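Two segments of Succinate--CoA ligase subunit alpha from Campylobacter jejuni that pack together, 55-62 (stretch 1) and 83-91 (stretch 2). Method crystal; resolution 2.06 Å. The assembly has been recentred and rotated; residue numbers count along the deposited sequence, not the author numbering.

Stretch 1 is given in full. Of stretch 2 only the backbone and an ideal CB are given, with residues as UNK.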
# COMPACT_ATOMS: atom_id res chain seq x y z
N ASP A 55 9.45 5.20 -30.89
CA ASP A 55 10.40 5.46 -29.81
C ASP A 55 9.75 6.26 -28.67
O ASP A 55 10.23 6.18 -27.57
CB ASP A 55 11.63 6.20 -30.30
CG ASP A 55 12.51 5.36 -31.21
OD1 ASP A 55 12.77 4.18 -30.89
OD2 ASP A 55 12.87 5.86 -32.24
N THR A 56 8.77 7.11 -29.01
CA THR A 56 8.23 8.12 -28.14
C THR A 56 6.71 8.16 -28.30
O THR A 56 6.16 7.87 -29.40
CB THR A 56 8.81 9.52 -28.44
OG1 THR A 56 8.33 9.94 -29.70
CG2 THR A 56 10.32 9.53 -28.47
N VAL A 57 6.02 8.54 -27.22
CA VAL A 57 4.58 8.72 -27.31
C VAL A 57 4.27 9.82 -28.33
O VAL A 57 3.26 9.75 -29.03
CB VAL A 57 3.95 9.04 -25.94
CG1 VAL A 57 2.46 9.26 -26.06
CG2 VAL A 57 4.23 7.93 -24.92
N ALA A 58 5.09 10.88 -28.37
CA ALA A 58 4.81 12.02 -29.26
C ALA A 58 4.76 11.56 -30.72
O ALA A 58 3.86 11.96 -31.44
CB ALA A 58 5.84 13.12 -29.08
N ASP A 59 5.71 10.71 -31.13
CA ASP A 59 5.73 10.12 -32.52
C ASP A 59 4.49 9.27 -32.77
O ASP A 59 3.87 9.36 -33.82
CB ASP A 59 6.97 9.25 -32.75
CG ASP A 59 8.28 10.02 -32.90
OD1 ASP A 59 8.22 11.22 -33.09
OD2 ASP A 59 9.36 9.39 -32.82
N ALA A 60 4.09 8.47 -31.77
CA ALA A 60 2.94 7.60 -31.90
C ALA A 60 1.66 8.43 -32.06
O ALA A 60 0.79 8.09 -32.87
CB ALA A 60 2.82 6.69 -30.70
N VAL A 61 1.52 9.49 -31.26
CA VAL A 61 0.30 10.31 -31.29
C VAL A 61 0.20 11.06 -32.65
O VAL A 61 -0.87 11.19 -33.22
CB VAL A 61 0.28 11.28 -30.09
CG1 VAL A 61 -0.66 12.46 -30.34
CG2 VAL A 61 -0.09 10.54 -28.82
N LYS A 62 1.32 11.56 -33.15
CA LYS A 62 1.37 12.24 -34.45
C LYS A 62 0.95 11.27 -35.59
O LYS A 62 0.14 11.65 -36.44
CB LYS A 62 2.77 12.81 -34.68
CG LYS A 62 2.99 13.48 -36.03
CD LYS A 62 4.21 14.41 -36.08
CE LYS A 62 5.53 13.69 -36.24
NZ LYS A 62 6.33 14.29 -37.34
N UNK A 83 4.12 11.18 -17.33
CA UNK A 83 4.49 12.53 -17.72
C UNK A 83 4.63 12.62 -19.25
O UNK A 83 4.15 13.55 -19.82
CB UNK A 83 5.79 12.95 -17.03
N UNK A 84 5.29 11.65 -19.87
CA UNK A 84 5.45 11.61 -21.32
C UNK A 84 4.08 11.61 -22.04
O UNK A 84 3.84 12.35 -22.99
CB UNK A 84 6.26 10.37 -21.72
N UNK A 85 3.17 10.77 -21.57
CA UNK A 85 1.83 10.69 -22.11
C UNK A 85 1.12 12.03 -22.01
O UNK A 85 0.51 12.48 -22.98
CB UNK A 85 1.03 9.61 -21.38
N UNK A 86 1.20 12.66 -20.83
CA UNK A 86 0.55 13.92 -20.62
C UNK A 86 1.17 15.00 -21.52
O UNK A 86 0.43 15.82 -22.09
CB UNK A 86 0.64 14.32 -19.15
N UNK A 87 2.49 14.99 -21.63
CA UNK A 87 3.19 15.95 -22.49
C UNK A 87 2.75 15.82 -23.96
O UNK A 87 2.65 16.79 -24.65
CB UNK A 87 4.70 15.75 -22.38
N UNK A 88 2.46 14.61 -24.42
CA UNK A 88 2.13 14.38 -25.84
C UNK A 88 0.65 14.66 -26.17
O UNK A 88 0.28 14.54 -27.32
CB UNK A 88 2.47 12.94 -26.22
N UNK A 89 -0.21 14.89 -25.18
CA UNK A 89 -1.65 15.14 -25.44
C UNK A 89 -2.55 13.91 -25.22
O UNK A 89 -3.75 13.97 -25.53
CB UNK A 89 -1.83 15.63 -26.88
N UNK A 90 -2.04 12.83 -24.61
CA UNK A 90 -2.94 11.74 -24.19
C UNK A 90 -3.99 12.26 -23.20
O UNK A 90 -3.67 13.05 -22.34
CB UNK A 90 -2.14 10.60 -23.56
N UNK A 91 -5.24 11.79 -23.34
CA UNK A 91 -6.36 12.25 -22.51
C UNK A 91 -6.71 11.25 -21.39
O UNK A 91 -7.26 11.65 -20.40
CB UNK A 91 -7.59 12.49 -23.39

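Stretch 1 enters a helix at Val-57, with Thr-56 as its N-cap: the OG1 of Thr-56 accepts from the N of Asp-59 at 3.1 Å. The cap leaves other amide groups of the first turn in want of acceptors, and Val-57 and Val-61, one turn apart, turn their side chains toward stretch 2.

Position 83 is helical, and its ideal CB has nothing of stretch 1 within 5.5 Å. This contact hardly restricts the choice, and the deposited residue is Ile-83, which takes no part in it.

Position 84 is more telling. Its CB points sideways, 4.5 Å from CG2 of Val-57, so a short side chain would touch little more than that methyl. Farther on lie the N-terminus of the helix and the free N–H of Val-57. A long side chain ending in an acceptor suits best, Glu or Gln, and the positive end of the helix dipole favours the acid. The residue is Glu-84. With chi1 and chi2 both t, the chain extends until OE2 accepts from the N of Val-57 at 2.9 Å, with a nearly linear angle of 171°. The chain also packs on the valine: CG of Glu-84 is 3.7 Å from CG2 of Val-57, and the carboxylate carbon CD of Glu-84 is 3.6 Å from the same methyl. Two waters widen the link, each donating to OE2 at 2.9 Å: water 1 also donates to the O of Asp-55 (2.8 Å), and water 2 accepts from the N of Ala-58 (3.1 Å). One carboxylate oxygen thus serves the amides of Val-57 and Ala-58, the second through water.

At 85 the CB points away, 4.9 Å from CG1 of Val-57, and stretch 1 sets little demand on the side chain. Ala-85 meets the valine mainly through its backbone, its CA 4.2 Å from CG1 of Val-57. Positions 86 and 87 have no neighbour in stretch 1 near their ideal CB, and many residues would serve; they are Ala-86 and Asp-87.

Position 88 points straight at stretch 1. Its ideal CB is already 3.7 Å from CG1 of Val-57, 3.9 Å from CA of Ala-58 and 4.4 Å from CG2 of Val-61, so the space is filled at the first carbon. Ala fits best, with Gly or Ser conceivable. Ala-88 places its methyl among these three residues, where the CA atoms of Ala-58 and Ala-88 come within 4.9 Å.

At 89 phi is 100°, and an ideal CB would be jammed against the preceding carbonyl O. This alone calls for glycine, and Gly-89 closes the helix in a Schellman motif, with the backbone N of position 90 bonded to the O of Ala-85 at 3.0 Å.

Position 90 points sideways, yet an apolar side chain of some length could reach both valines; Leu, Ile or Met would suit. Ile-90, m at both chi angles, brings CG1 to 4.0 Å from CG1 of Val-57 and CD1 to 3.7 Å from CG2 of Val-61. Position 91 is out of reach, leaving the choice open, and Lys-91 makes no contact.

Stretch 2 83-91: IEAADAGIK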
# COMPACT_ATOMS: atom_id res chain seq x y z
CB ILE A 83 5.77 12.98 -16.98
CG1 ILE A 83 5.45 13.23 -15.50
CG2 ILE A 83 6.39 14.22 -17.63
CD1 ILE A 83 6.69 13.46 -14.65
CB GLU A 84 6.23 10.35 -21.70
CG GLU A 84 6.52 10.27 -23.20
CD GLU A 84 7.37 9.11 -23.64
OE1 GLU A 84 7.72 8.20 -22.77
OE2 GLU A 84 7.65 9.05 -24.86
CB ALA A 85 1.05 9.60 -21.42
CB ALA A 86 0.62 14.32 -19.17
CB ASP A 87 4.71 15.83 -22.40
CG ASP A 87 5.39 17.12 -22.83
OD1 ASP A 87 5.27 18.11 -22.06
OD2 ASP A 87 6.06 17.11 -23.91
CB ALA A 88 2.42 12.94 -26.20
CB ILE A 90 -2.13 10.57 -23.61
CG1 ILE A 90 -1.19 9.98 -24.67
CG2 ILE A 90 -3.05 9.51 -23.02
CD1 ILE A 90 -1.92 9.34 -25.86
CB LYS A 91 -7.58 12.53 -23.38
CG LYS A 91 -7.37 13.71 -24.34
CD LYS A 91 -6.82 14.96 -23.67
CE LYS A 91 -6.25 15.98 -24.65
NZ LYS A 91 -5.21 16.82 -24.00
O HOH W 1 9.65 6.95 -24.93
O HOH W 2 7.20 11.56 -26.22
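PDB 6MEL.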